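Local coordinates for protein mandelate racemase/muconate lactonizing enzyme (PDB 2OG9) that probably catalyses a metal-dependent racemase-type reaction on mandelate or a related hydroxy acid, as a barrel enzyme of the enolase superfamily, at residues P342-E346 with L365-V371; E319-H323 with V357-L363; C23-L27 with W339-L343; F65-K69 with D288-V292. One frame throughout, in Å; residues are numbered along the deposited sequence.

Interaction 1 (P342-E346 with L365-V371)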
loop_
_atom_site.group_PDB
_atom_site.type_symbol
_atom_site.label_atom_id
_atom_site.label_comp_id
_atom_site.label_asym_id
_atom_site.label_seq_id
_atom_site.Cartn_x
_atom_site.Cartn_y
_atom_site.Cartn_z
ATOM N N PRO A 342 -39.293 -25.288 -20.938
ATOM C CA PRO A 342 -40.015 -26.567 -20.882
ATOM C C PRO A 342 -40.200 -27.142 -19.473
ATOM O O PRO A 342 -41.084 -27.964 -19.245
ATOM C CB PRO A 342 -39.155 -27.490 -21.747
ATOM C CG PRO A 342 -38.547 -26.567 -22.729
ATOM C CD PRO A 342 -38.162 -25.380 -21.877
ATOM N N LEU A 343 -39.366 -26.708 -18.536
ATOM C CA LEU A 343 -39.430 -27.205 -17.164
ATOM C C LEU A 343 -40.547 -26.592 -16.336
ATOM O O LEU A 343 -40.965 -27.166 -15.332
ATOM C CB LEU A 343 -38.108 -26.925 -16.440
ATOM C CG LEU A 343 -36.795 -27.476 -16.996
ATOM C CD1 LEU A 343 -35.637 -26.881 -16.203
ATOM C CD2 LEU A 343 -36.781 -28.997 -16.911
ATOM N N PHE A 344 -41.021 -25.422 -16.754
ATOM C CA PHE A 344 -42.045 -24.703 -16.012
ATOM C C PHE A 344 -43.335 -24.428 -16.779
ATOM O O PHE A 344 -43.368 -24.486 -18.004
ATOM C CB PHE A 344 -41.454 -23.382 -15.527
ATOM C CG PHE A 344 -40.087 -23.527 -14.919
ATOM C CD1 PHE A 344 -39.904 -24.278 -13.762
ATOM C CD2 PHE A 344 -38.978 -22.943 -15.523
ATOM C CE1 PHE A 344 -38.633 -24.451 -13.213
ATOM C CE2 PHE A 344 -37.700 -23.109 -14.982
ATOM C CZ PHE A 344 -37.528 -23.866 -13.824
ATOM N N ASN A 345 -44.388 -24.112 -16.033
ATOM C CA ASN A 345 -45.692 -23.816 -16.610
ATOM C C ASN A 345 -45.846 -22.324 -16.845
ATOM O O ASN A 345 -46.782 -21.893 -17.512
ATOM C CB ASN A 345 -46.797 -24.286 -15.668
ATOM C CG ASN A 345 -46.755 -25.773 -15.427
ATOM O OD1 ASN A 345 -46.811 -26.235 -14.282
ATOM N ND2 ASN A 345 -46.657 -26.539 -16.503
ATOM N N GLU A 346 -44.918 -21.540 -16.303
ATOM C CA GLU A 346 -44.961 -20.085 -16.426
ATOM C C GLU A 346 -43.946 -19.558 -17.439
ATOM O O GLU A 346 -43.018 -20.264 -17.818
ATOM C CB GLU A 346 -44.704 -19.440 -15.062
ATOM C CG GLU A 346 -45.690 -19.838 -13.958
ATOM C CD GLU A 346 -45.461 -21.241 -13.427
ATOM O OE1 GLU A 346 -44.381 -21.817 -13.680
ATOM O OE2 GLU A 346 -46.358 -21.770 -12.736
ATOM N N LEU A 365 -42.871 -20.031 -10.162
ATOM C CA LEU A 365 -42.619 -21.213 -10.977
ATOM C C LEU A 365 -43.228 -22.490 -10.408
ATOM O O LEU A 365 -43.245 -22.697 -9.191
ATOM C CB LEU A 365 -41.106 -21.436 -11.130
ATOM C CG LEU A 365 -40.238 -20.330 -11.739
ATOM C CD1 LEU A 365 -38.771 -20.705 -11.552
ATOM C CD2 LEU A 365 -40.563 -20.140 -13.221
ATOM N N THR A 366 -43.722 -23.339 -11.305
ATOM C CA THR A 366 -44.281 -24.640 -10.945
ATOM C C THR A 366 -43.761 -25.605 -12.004
ATOM O O THR A 366 -43.604 -25.226 -13.166
ATOM C CB THR A 366 -45.832 -24.651 -10.946
ATOM O OG1 THR A 366 -46.319 -24.186 -12.210
ATOM C CG2 THR A 366 -46.374 -23.772 -9.824
ATOM N N LEU A 367 -43.481 -26.839 -11.608
ATOM C CA LEU A 367 -42.942 -27.831 -12.529
ATOM C C LEU A 367 -43.940 -28.302 -13.578
ATOM O O LEU A 367 -45.080 -28.627 -13.257
ATOM C CB LEU A 367 -42.429 -29.037 -11.748
ATOM C CG LEU A 367 -41.391 -28.709 -10.675
ATOM C CD1 LEU A 367 -41.043 -29.970 -9.883
ATOM C CD2 LEU A 367 -40.154 -28.129 -11.340
ATOM N N SER A 368 -43.495 -28.349 -14.829
ATOM C CA SER A 368 -44.354 -28.789 -15.918
ATOM C C SER A 368 -44.486 -30.309 -15.877
ATOM O O SER A 368 -43.766 -30.987 -15.143
ATOM C CB SER A 368 -43.761 -28.371 -17.263
ATOM O OG SER A 368 -42.609 -29.140 -17.570
ATOM N N GLY A 369 -45.410 -30.841 -16.669
ATOM C CA GLY A 369 -45.601 -32.278 -16.704
ATOM C C GLY A 369 -44.426 -32.987 -17.352
ATOM O O GLY A 369 -44.229 -34.183 -17.145
ATOM N N GLN A 370 -43.644 -32.249 -18.136
ATOM C CA GLN A 370 -42.476 -32.804 -18.820
ATOM C C GLN A 370 -41.341 -33.181 -17.879
ATOM O O GLN A 370 -40.537 -34.060 -18.191
ATOM C CB GLN A 370 -41.946 -31.805 -19.854
ATOM C CG GLN A 370 -42.533 -31.968 -21.242
ATOM C CD GLN A 370 -41.898 -33.117 -22.011
ATOM O OE1 GLN A 370 -41.787 -34.236 -21.506
ATOM N NE2 GLN A 370 -41.482 -32.842 -23.243
ATOM N N VAL A 371 -41.270 -32.515 -16.730
ATOM C CA VAL A 371 -40.213 -32.785 -15.760
ATOM C C VAL A 371 -40.168 -34.254 -15.351
ATOM O O VAL A 371 -39.094 -34.855 -15.273
ATOM C CB VAL A 371 -40.384 -31.910 -14.501
ATOM C CG1 VAL A 371 -39.382 -32.320 -13.431
ATOM C CG2 VAL A 371 -40.184 -30.447 -14.863
#

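Interaction 2 (E319-H323 with V357-L363)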
loop_
_atom_site.group_PDB
_atom_site.type_symbol
_atom_site.label_atom_id
_atom_site.label_comp_id
_atom_site.label_asym_id
_atom_site.label_seq_id
_atom_site.Cartn_x
_atom_site.Cartn_y
_atom_site.Cartn_z
ATOM N N GLU A 319 -35.366 -16.902 -14.956
ATOM C CA GLU A 319 -36.555 -17.135 -14.134
ATOM C C GLU A 319 -36.299 -16.739 -12.678
ATOM O O GLU A 319 -37.213 -16.331 -11.948
ATOM C CB GLU A 319 -36.980 -18.612 -14.210
ATOM C CG GLU A 319 -37.528 -19.069 -15.573
ATOM C CD GLU A 319 -36.446 -19.363 -16.605
ATOM O OE1 GLU A 319 -35.248 -19.253 -16.273
ATOM O OE2 GLU A 319 -36.799 -19.712 -17.754
ATOM N N LEU A 320 -35.045 -16.868 -12.259
ATOM C CA LEU A 320 -34.643 -16.505 -10.905
ATOM C C LEU A 320 -33.980 -15.126 -10.882
ATOM O O LEU A 320 -34.314 -14.280 -10.054
ATOM C CB LEU A 320 -33.665 -17.549 -10.356
ATOM C CG LEU A 320 -32.902 -17.211 -9.070
ATOM C CD1 LEU A 320 -33.870 -16.947 -7.932
ATOM C CD2 LEU A 320 -31.976 -18.370 -8.721
ATOM N N HIS A 321 -33.059 -14.890 -11.808
ATOM C CA HIS A 321 -32.338 -13.621 -11.828
ATOM C C HIS A 321 -33.147 -12.366 -12.119
ATOM O O HIS A 321 -32.741 -11.272 -11.732
ATOM C CB HIS A 321 -31.147 -13.718 -12.780
ATOM C CG HIS A 321 -30.105 -14.688 -12.318
ATOM N ND1 HIS A 321 -29.578 -14.658 -11.044
ATOM C CD2 HIS A 321 -29.496 -15.715 -12.952
ATOM C CE1 HIS A 321 -28.689 -15.626 -10.915
ATOM N NE2 HIS A 321 -28.620 -16.283 -12.059
ATOM N N VAL A 322 -34.287 -12.501 -12.789
ATOM C CA VAL A 322 -35.096 -11.320 -13.058
ATOM C C VAL A 322 -35.534 -10.715 -11.720
ATOM O O VAL A 322 -35.628 -9.490 -11.576
ATOM C CB VAL A 322 -36.345 -11.652 -13.928
ATOM C CG1 VAL A 322 -37.248 -12.657 -13.230
ATOM C CG2 VAL A 322 -37.105 -10.377 -14.224
ATOM N N HIS A 323 -35.793 -11.570 -10.734
ATOM C CA HIS A 323 -36.196 -11.096 -9.411
ATOM C C HIS A 323 -35.020 -10.461 -8.678
ATOM O O HIS A 323 -35.153 -9.397 -8.066
ATOM C CB HIS A 323 -36.733 -12.256 -8.574
ATOM C CG HIS A 323 -38.062 -12.763 -9.033
ATOM N ND1 HIS A 323 -39.239 -12.085 -8.796
ATOM C CD2 HIS A 323 -38.402 -13.867 -9.738
ATOM C CE1 HIS A 323 -40.245 -12.748 -9.336
ATOM N NE2 HIS A 323 -39.764 -13.834 -9.916
ATOM N N VAL A 357 -40.793 -8.138 -14.592
ATOM C CA VAL A 357 -40.557 -8.899 -13.381
ATOM C C VAL A 357 -41.899 -9.539 -13.050
ATOM O O VAL A 357 -42.904 -8.847 -12.967
ATOM C CB VAL A 357 -40.135 -7.977 -12.227
ATOM C CG1 VAL A 357 -40.004 -8.780 -10.946
ATOM C CG2 VAL A 357 -38.812 -7.298 -12.569
ATOM N N PRO A 358 -41.936 -10.872 -12.898
ATOM C CA PRO A 358 -43.186 -11.570 -12.575
ATOM C C PRO A 358 -43.829 -10.982 -11.320
ATOM O O PRO A 358 -43.126 -10.533 -10.414
ATOM C CB PRO A 358 -42.730 -13.012 -12.376
ATOM C CG PRO A 358 -41.605 -13.136 -13.334
ATOM C CD PRO A 358 -40.848 -11.835 -13.137
ATOM N N THR A 359 -45.159 -10.982 -11.271
ATOM C CA THR A 359 -45.870 -10.433 -10.121
ATOM C C THR A 359 -46.481 -11.492 -9.209
ATOM O O THR A 359 -46.963 -11.173 -8.125
ATOM C CB THR A 359 -46.990 -9.451 -10.559
ATOM O OG1 THR A 359 -47.900 -10.119 -11.440
ATOM C CG2 THR A 359 -46.390 -8.242 -11.265
ATOM N N ARG A 360 -46.457 -12.751 -9.636
ATOM C CA ARG A 360 -47.001 -13.832 -8.817
ATOM C C ARG A 360 -46.113 -14.093 -7.590
ATOM O O ARG A 360 -44.945 -13.709 -7.567
ATOM C CB ARG A 360 -47.149 -15.108 -9.663
ATOM C CG ARG A 360 -46.314 -15.121 -10.933
ATOM C CD ARG A 360 -46.764 -16.224 -11.893
ATOM N NE ARG A 360 -46.296 -15.979 -13.257
ATOM C CZ ARG A 360 -45.027 -16.063 -13.648
ATOM N NH1 ARG A 360 -44.083 -16.395 -12.782
ATOM N NH2 ARG A 360 -44.698 -15.798 -14.905
ATOM N N PRO A 361 -46.666 -14.732 -6.547
ATOM C CA PRO A 361 -45.927 -15.042 -5.312
ATOM C C PRO A 361 -44.662 -15.883 -5.503
ATOM O O PRO A 361 -44.640 -16.814 -6.313
ATOM C CB PRO A 361 -46.967 -15.766 -4.462
ATOM C CG PRO A 361 -48.256 -15.110 -4.887
ATOM C CD PRO A 361 -48.102 -15.036 -6.389
ATOM N N GLY A 362 -43.618 -15.550 -4.740
ATOM C CA GLY A 362 -42.356 -16.271 -4.815
ATOM C C GLY A 362 -41.654 -16.166 -6.154
ATOM O O GLY A 362 -41.680 -15.116 -6.798
ATOM N N LEU A 363 -41.009 -17.253 -6.572
ATOM C CA LEU A 363 -40.324 -17.282 -7.856
ATOM C C LEU A 363 -41.331 -17.261 -8.992
ATOM O O LEU A 363 -41.012 -16.848 -10.104
ATOM C CB LEU A 363 -39.473 -18.546 -7.991
ATOM C CG LEU A 363 -38.117 -18.582 -7.294
ATOM C CD1 LEU A 363 -37.408 -19.886 -7.652
ATOM C CD2 LEU A 363 -37.287 -17.390 -7.743
HETATM O O HOH W 1 -39.872 -16.148 -12.376
#

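Interaction 3 (C23-L27 with W339-L343)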
loop_
_atom_site.group_PDB
_atom_site.type_symbol
_atom_site.label_atom_id
_atom_site.label_comp_id
_atom_site.label_asym_id
_atom_site.label_seq_id
_atom_site.Cartn_x
_atom_site.Cartn_y
_atom_site.Cartn_z
ATOM N N CYS A 23 -33.379 -33.756 -12.858
ATOM C CA CYS A 23 -34.039 -33.694 -14.156
ATOM C C CYS A 23 -33.088 -33.319 -15.288
ATOM O O CYS A 23 -32.429 -32.288 -15.233
ATOM C CB CYS A 23 -35.178 -32.677 -14.059
ATOM S SG CYS A 23 -36.044 -32.338 -15.587
ATOM N N TYR A 24 -33.017 -34.158 -16.319
ATOM C CA TYR A 24 -32.135 -33.878 -17.447
ATOM C C TYR A 24 -32.866 -33.223 -18.606
ATOM O O TYR A 24 -33.616 -33.871 -19.343
ATOM C CB TYR A 24 -31.436 -35.157 -17.902
ATOM C CG TYR A 24 -30.345 -35.571 -16.945
ATOM C CD1 TYR A 24 -29.007 -35.292 -17.219
ATOM C CD2 TYR A 24 -30.656 -36.191 -15.735
ATOM C CE1 TYR A 24 -28.003 -35.619 -16.310
ATOM C CE2 TYR A 24 -29.660 -36.521 -14.818
ATOM C CZ TYR A 24 -28.339 -36.233 -15.115
ATOM O OH TYR A 24 -27.351 -36.573 -14.220
ATOM N N LEU A 25 -32.640 -31.920 -18.738
ATOM C CA LEU A 25 -33.246 -31.098 -19.776
ATOM C C LEU A 25 -32.549 -31.286 -21.118
ATOM O O LEU A 25 -31.381 -30.929 -21.279
ATOM C CB LEU A 25 -33.163 -29.624 -19.368
ATOM C CG LEU A 25 -33.603 -28.570 -20.383
ATOM C CD1 LEU A 25 -35.094 -28.711 -20.648
ATOM C CD2 LEU A 25 -33.282 -27.178 -19.840
ATOM N N PRO A 26 -33.253 -31.862 -22.102
ATOM C CA PRO A 26 -32.621 -32.055 -23.408
ATOM C C PRO A 26 -32.627 -30.726 -24.155
ATOM O O PRO A 26 -33.599 -29.975 -24.081
ATOM C CB PRO A 26 -33.514 -33.104 -24.063
ATOM C CG PRO A 26 -34.859 -32.731 -23.558
ATOM C CD PRO A 26 -34.612 -32.433 -22.083
ATOM N N LEU A 27 -31.541 -30.417 -24.850
ATOM C CA LEU A 27 -31.478 -29.165 -25.589
ATOM C C LEU A 27 -31.857 -29.415 -27.043
ATOM O O LEU A 27 -31.356 -30.347 -27.672
ATOM C CB LEU A 27 -30.072 -28.564 -25.494
ATOM C CG LEU A 27 -29.585 -28.248 -24.072
ATOM C CD1 LEU A 27 -28.203 -27.635 -24.133
ATOM C CD2 LEU A 27 -30.553 -27.297 -23.389
ATOM N N TRP A 339 -33.956 -21.771 -23.102
ATOM C CA TRP A 339 -33.712 -23.196 -22.772
ATOM C C TRP A 339 -34.478 -23.875 -21.615
ATOM O O TRP A 339 -34.868 -25.041 -21.725
ATOM C CB TRP A 339 -32.217 -23.467 -22.534
ATOM C CG TRP A 339 -31.307 -23.013 -23.629
ATOM C CD1 TRP A 339 -31.656 -22.351 -24.767
ATOM C CD2 TRP A 339 -29.877 -23.125 -23.650
ATOM N NE1 TRP A 339 -30.534 -22.036 -25.496
ATOM C CE2 TRP A 339 -29.429 -22.500 -24.834
ATOM C CE3 TRP A 339 -28.932 -23.688 -22.779
ATOM C CZ2 TRP A 339 -28.074 -22.421 -25.173
ATOM C CZ3 TRP A 339 -27.585 -23.611 -23.115
ATOM C CH2 TRP A 339 -27.170 -22.981 -24.305
ATOM N N LEU A 340 -34.668 -23.163 -20.509
ATOM C CA LEU A 340 -35.338 -23.750 -19.362
ATOM C C LEU A 340 -36.865 -23.756 -19.386
ATOM O O LEU A 340 -37.482 -24.447 -18.582
ATOM C CB LEU A 340 -34.879 -23.059 -18.079
ATOM C CG LEU A 340 -33.373 -22.907 -17.861
ATOM C CD1 LEU A 340 -33.136 -22.433 -16.426
ATOM C CD2 LEU A 340 -32.661 -24.232 -18.100
ATOM N N GLU A 341 -37.473 -22.996 -20.291
ATOM C CA GLU A 341 -38.934 -22.905 -20.357
ATOM C C GLU A 341 -39.730 -24.214 -20.255
ATOM O O GLU A 341 -40.740 -24.261 -19.561
ATOM C CB GLU A 341 -39.355 -22.143 -21.620
ATOM C CG GLU A 341 -38.832 -20.712 -21.655
ATOM C CD GLU A 341 -39.392 -19.902 -22.812
ATOM O OE1 GLU A 341 -39.511 -20.454 -23.927
ATOM O OE2 GLU A 341 -39.698 -18.708 -22.606
ATOM N N PRO A 342 -39.293 -25.288 -20.938
ATOM C CA PRO A 342 -40.015 -26.567 -20.882
ATOM C C PRO A 342 -40.200 -27.142 -19.473
ATOM O O PRO A 342 -41.084 -27.964 -19.245
ATOM C CB PRO A 342 -39.155 -27.490 -21.747
ATOM C CG PRO A 342 -38.547 -26.567 -22.729
ATOM C CD PRO A 342 -38.162 -25.380 -21.877
ATOM N N LEU A 343 -39.366 -26.708 -18.536
ATOM C CA LEU A 343 -39.430 -27.205 -17.164
ATOM C C LEU A 343 -40.547 -26.592 -16.336
ATOM O O LEU A 343 -40.965 -27.166 -15.332
ATOM C CB LEU A 343 -38.108 -26.925 -16.440
ATOM C CG LEU A 343 -36.795 -27.476 -16.996
ATOM C CD1 LEU A 343 -35.637 -26.881 -16.203
ATOM C CD2 LEU A 343 -36.781 -28.997 -16.911
#

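Interaction 4 (F65-K69 with D288-V292)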
loop_
_atom_site.group_PDB
_atom_site.type_symbol
_atom_site.label_atom_id
_atom_site.label_comp_id
_atom_site.label_asym_id
_atom_site.label_seq_id
_atom_site.Cartn_x
_atom_site.Cartn_y
_atom_site.Cartn_z
ATOM N N PHE A 65 -33.950 -24.609 -7.384
ATOM C CA PHE A 65 -33.154 -25.474 -8.239
ATOM C C PHE A 65 -31.727 -24.993 -8.411
ATOM O O PHE A 65 -31.404 -23.848 -8.113
ATOM C CB PHE A 65 -33.824 -25.619 -9.617
ATOM C CG PHE A 65 -33.825 -24.357 -10.443
ATOM C CD1 PHE A 65 -32.763 -24.069 -11.296
ATOM C CD2 PHE A 65 -34.882 -23.459 -10.366
ATOM C CE1 PHE A 65 -32.751 -22.905 -12.065
ATOM C CE2 PHE A 65 -34.883 -22.289 -11.129
ATOM C CZ PHE A 65 -33.810 -22.014 -11.982
ATOM N N SER A 66 -30.871 -25.904 -8.849
ATOM C CA SER A 66 -29.481 -25.601 -9.150
ATOM C C SER A 66 -29.284 -26.370 -10.449
ATOM O O SER A 66 -30.224 -27.017 -10.928
ATOM C CB SER A 66 -28.530 -26.094 -8.047
ATOM O OG SER A 66 -28.639 -27.489 -7.831
ATOM N N TYR A 67 -28.096 -26.315 -11.035
ATOM C CA TYR A 67 -27.888 -27.005 -12.295
ATOM C C TYR A 67 -26.418 -27.278 -12.556
ATOM O O TYR A 67 -25.541 -26.761 -11.866
ATOM C CB TYR A 67 -28.443 -26.149 -13.440
ATOM C CG TYR A 67 -27.548 -24.981 -13.796
ATOM C CD1 TYR A 67 -26.566 -25.106 -14.776
ATOM C CD2 TYR A 67 -27.642 -23.772 -13.115
ATOM C CE1 TYR A 67 -25.699 -24.058 -15.069
ATOM C CE2 TYR A 67 -26.778 -22.714 -13.397
ATOM C CZ TYR A 67 -25.808 -22.866 -14.376
ATOM O OH TYR A 67 -24.936 -21.839 -14.659
ATOM N N SER A 68 -26.166 -28.098 -13.567
ATOM C CA SER A 68 -24.815 -28.428 -13.981
ATOM C C SER A 68 -24.807 -28.528 -15.495
ATOM O O SER A 68 -25.644 -29.217 -16.084
ATOM C CB SER A 68 -24.360 -29.773 -13.407
ATOM O OG SER A 68 -24.394 -29.776 -11.996
ATOM N N LYS A 69 -23.882 -27.809 -16.115
ATOM C CA LYS A 69 -23.704 -27.861 -17.559
ATOM C C LYS A 69 -22.476 -28.754 -17.651
ATOM O O LYS A 69 -21.404 -28.391 -17.168
ATOM C CB LYS A 69 -23.427 -26.465 -18.114
ATOM C CG LYS A 69 -24.677 -25.594 -18.196
ATOM C CD LYS A 69 -24.330 -24.124 -18.394
ATOM C CE LYS A 69 -24.954 -23.566 -19.662
ATOM N NZ LYS A 69 -24.767 -22.088 -19.800
ATOM N N ASP A 288 -23.929 -15.965 -10.725
ATOM C CA ASP A 288 -24.934 -16.944 -11.129
ATOM C C ASP A 288 -25.434 -17.541 -9.814
ATOM O O ASP A 288 -24.725 -18.321 -9.176
ATOM C CB ASP A 288 -24.257 -18.013 -12.002
ATOM C CG ASP A 288 -25.206 -19.111 -12.448
ATOM O OD1 ASP A 288 -26.177 -19.407 -11.722
ATOM O OD2 ASP A 288 -24.959 -19.700 -13.521
ATOM N N ALA A 289 -26.643 -17.165 -9.396
ATOM C CA ALA A 289 -27.196 -17.645 -8.131
ATOM C C ALA A 289 -27.060 -19.156 -7.901
ATOM O O ALA A 289 -26.439 -19.581 -6.929
ATOM C CB ALA A 289 -28.662 -17.213 -7.997
ATOM N N PRO A 290 -27.641 -19.986 -8.784
ATOM C CA PRO A 290 -27.535 -21.440 -8.606
ATOM C C PRO A 290 -26.088 -21.924 -8.507
ATOM O O PRO A 290 -25.766 -22.818 -7.728
ATOM C CB PRO A 290 -28.230 -21.992 -9.849
ATOM C CG PRO A 290 -29.260 -20.953 -10.151
ATOM C CD PRO A 290 -28.497 -19.658 -9.940
ATOM N N ARG A 291 -25.214 -21.323 -9.302
ATOM C CA ARG A 291 -23.815 -21.718 -9.314
ATOM C C ARG A 291 -23.024 -21.331 -8.057
ATOM O O ARG A 291 -22.080 -22.027 -7.686
ATOM C CB ARG A 291 -23.133 -21.143 -10.560
ATOM C CG ARG A 291 -21.738 -21.686 -10.800
ATOM C CD ARG A 291 -21.215 -21.328 -12.187
ATOM N NE ARG A 291 -22.041 -21.885 -13.256
ATOM C CZ ARG A 291 -21.631 -22.026 -14.514
ATOM N NH1 ARG A 291 -20.406 -21.650 -14.854
ATOM N NH2 ARG A 291 -22.436 -22.547 -15.430
ATOM N N VAL A 292 -23.404 -20.241 -7.397
ATOM C CA VAL A 292 -22.681 -19.801 -6.205
ATOM C C VAL A 292 -23.264 -20.318 -4.892
ATOM O O VAL A 292 -22.733 -20.034 -3.820
ATOM C CB VAL A 292 -22.584 -18.248 -6.131
ATOM C CG1 VAL A 292 -21.902 -17.712 -7.379
ATOM C CG2 VAL A 292 -23.964 -17.637 -5.966
#

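Interaction 1 (P342-E346 with L365-V371)
Ser368 OG is held by two groups: it donates to Pro342 O at 2.6 Å, lying in the plane of that carbonyl, and accepts a weak bond from Gln370 N at the start of a short helix. Its OG sits between the backbone N and the carbonyl carbon (chi1 72°), which turns it to the Pro342 carbonyl. Ser368 N donates to Leu343 O at 2.8 Å, nearly straight at 166°, and Asn345 N to Thr366 O at 3.2 Å; these bonds flank the single beta bridge of Phe344 with Leu367. Further on, the chain of Glu346 bends at chi2 and brings its carboxylate to Thr366: OE1 takes Thr366 N at 2.9 Å and a weak bond from Asn345 N, while OE2 accepts a very short bond from Thr366 OG1. A leucine in place of Glu346 would probably leave Thr366 N and its hydroxyl without these acceptors. The Phe344 ring is sandwiched between Leu343 CB and Leu365 CD1, the latter a CH-pi contact 4.1 Å from the centroid, with Thr366 O at its edge. Phe344 and Leu367 also touch Phe51 of strand 46-56. Such a return of the chain beyond the barrel to the N-terminal capping domain is characteristic of the enolase superfamily.

Interaction 2 (E319-H323 with V357-L363)
Leu320 and Leu363 meet methyl to methyl, CD1 against CD2 at 3.5 Å, tighter than ordinary van der Waals contact. Here helix 318-326, which follows strand 311-312 of the modified TIM barrel, receives the chain that comes back after strand 354-356. Leu320 starts out away from 357-363, but with CG anti to the backbone N (chi1 168°) and a turn at chi2 its CD1 swings round to the leucine. Leu138 of helix 138-142 touches both. Val322 points toward the loop and divides its methyls: CG1 meets Pro358 CD tip to tip at 3.7 Å, and CG2 rests 3.8 Å from Val357 CA. Between these two patches the imidazole of His323 is wedged, with Val357 CG1 near ND1 and Pro358 CB 3.9 Å from His323 NE2. ND1 is hydrogen-bonded to Ala139 N, which helps fix the rotation of the ring.

The far side of the loop is much looser. From Thr359 to Pro361 it bulges off the helix, Thr359 and Pro361 being exposed, and Arg360 leans on Glu346 rather than on the helix. Gly362, at positive phi, turns the chain back inward so that Leu363 can close the contact. His323 NE2 donates to Leu363 O at 3.3 Å with a bent N-H angle of 138°, approaching from above the carbonyl plane. The same oxygen, Leu363 O, also accepts from a water at 2.6 Å, and that water donates to Glu319 O at 2.7 Å as well, linking helix and loop backbones.

Interaction 3 (C23-L27 with W339-L343)
The indole of Trp339 meets Leu27 obliquely through its six-membered ring: Leu27 CD2 lies 4.0 Å from Trp339 CE3, and Leu27 CD1 is 4.2 Å from CZ3, so both branches of the leucine bear on the same part of the ring. Phe337 meets the indole edge-to-face, and Met44 and Ile47 touch it as well. Leu25, on the strand just before Leu27, has two methyls that part company. CD2 comes within 3.3 Å of Trp339 O and presses on Leu340 CD2 at 3.5 Å, a tight carbon pair in which the two side chains cross at about a right angle. CD1 turns to the following 3-10 turn, 4.1 Å from Leu343 CD2, with Pro342 CB a little farther off. With CG anti to the backbone N (chi1 173°), Leu25 is extended far enough to reach both. Cys23 and Leu25 of strand 15-26, part of the antiparallel sheet of the capping domain, with Leu27 just past the strand end, face the loop that follows the last barrel strand, 333-335. The side-chain pairs are apolar and no hydrogen bond joins the two segments; the strand bonds instead to its sheet neighbour, Cys23 with Ile49 and Leu25 with Ile47. Trp374 packs on Cys23, Leu25 and Pro342. Cys23 SG reaches Leu343 CD2 at 3.7 Å, and Leu343 is itself set by the 2.9 Å bond from Leu343 N to Leu340 O.

Interaction 4 (F65-K69 with D288-V292)
A chi1 of 76° places the ring of Tyr67 between its own backbone N and carbonyl carbon and sends the hydroxyl to Asp288 and Arg291. Asp288 comes from the opposite direction with CG anti to its N (chi1 178°), and Arg291 runs out extended before bending at chi3 (-61°), which brings its guanidinium obliquely to the hydroxyl, at the edge of the ring. The phenol oxygen is shared: Arg291 NH2 donates to Tyr67 OH at 2.7 Å, from a guanidinium tilted against the bond, and Arg291 NE adds a weak bond. Tyr67 OH in turn donates to Asp288 OD2 at 2.4 Å, so short that the exact length is doubtful, with the carboxylate near the ring plane. The other carboxylate oxygen, OD1, accepts from Arg291 N at 3.2 Å, a capping bond from Asp288 at the N-cap of the short helix 289-292. A phenylalanine in place of Tyr67 would probably leave Asp288 OD2 and Arg291 NH2 without the hydroxyl that joins them. Next to this polar group Pro290 fills in, its CB 3.8 Å from Tyr67 CD2 at the ring edge and 3.9 Å from Ser66 CA. Lys69 N bonds to Ser108 OG of a second subunit, which also packs on Arg291. The capping-domain strand 61-69 here meets the loop and helix beyond barrel strand 284-285, at the C-terminal mouth of the barrel, where enzymes of this superfamily keep their active sites.

From the N terminus, interaction 3 opens first at 23-27 and closes only at 339-343, a loop that holds nearly the whole barrel. Interaction 4, 65-69 with 288-292, is nested inside it and closes before interactions 1 and 2 open. Interaction 2 starts at 319-323, within the loop of interaction 3, but ends beyond it at 357-363, so the two cross. Interaction 1 begins on Pro342 and Leu343, where interaction 3 ends, and crosses interaction 2 before closing at 365-371. Interactions 3 and 4 tie the capping sheet to the barrel; interaction 2 ties the chain after strand 354-356 to helix 318-326, and interaction 1 joins two pieces of the chain after strand 333-335. Phe65 touches Phe344, and Leu320 touches Ala289.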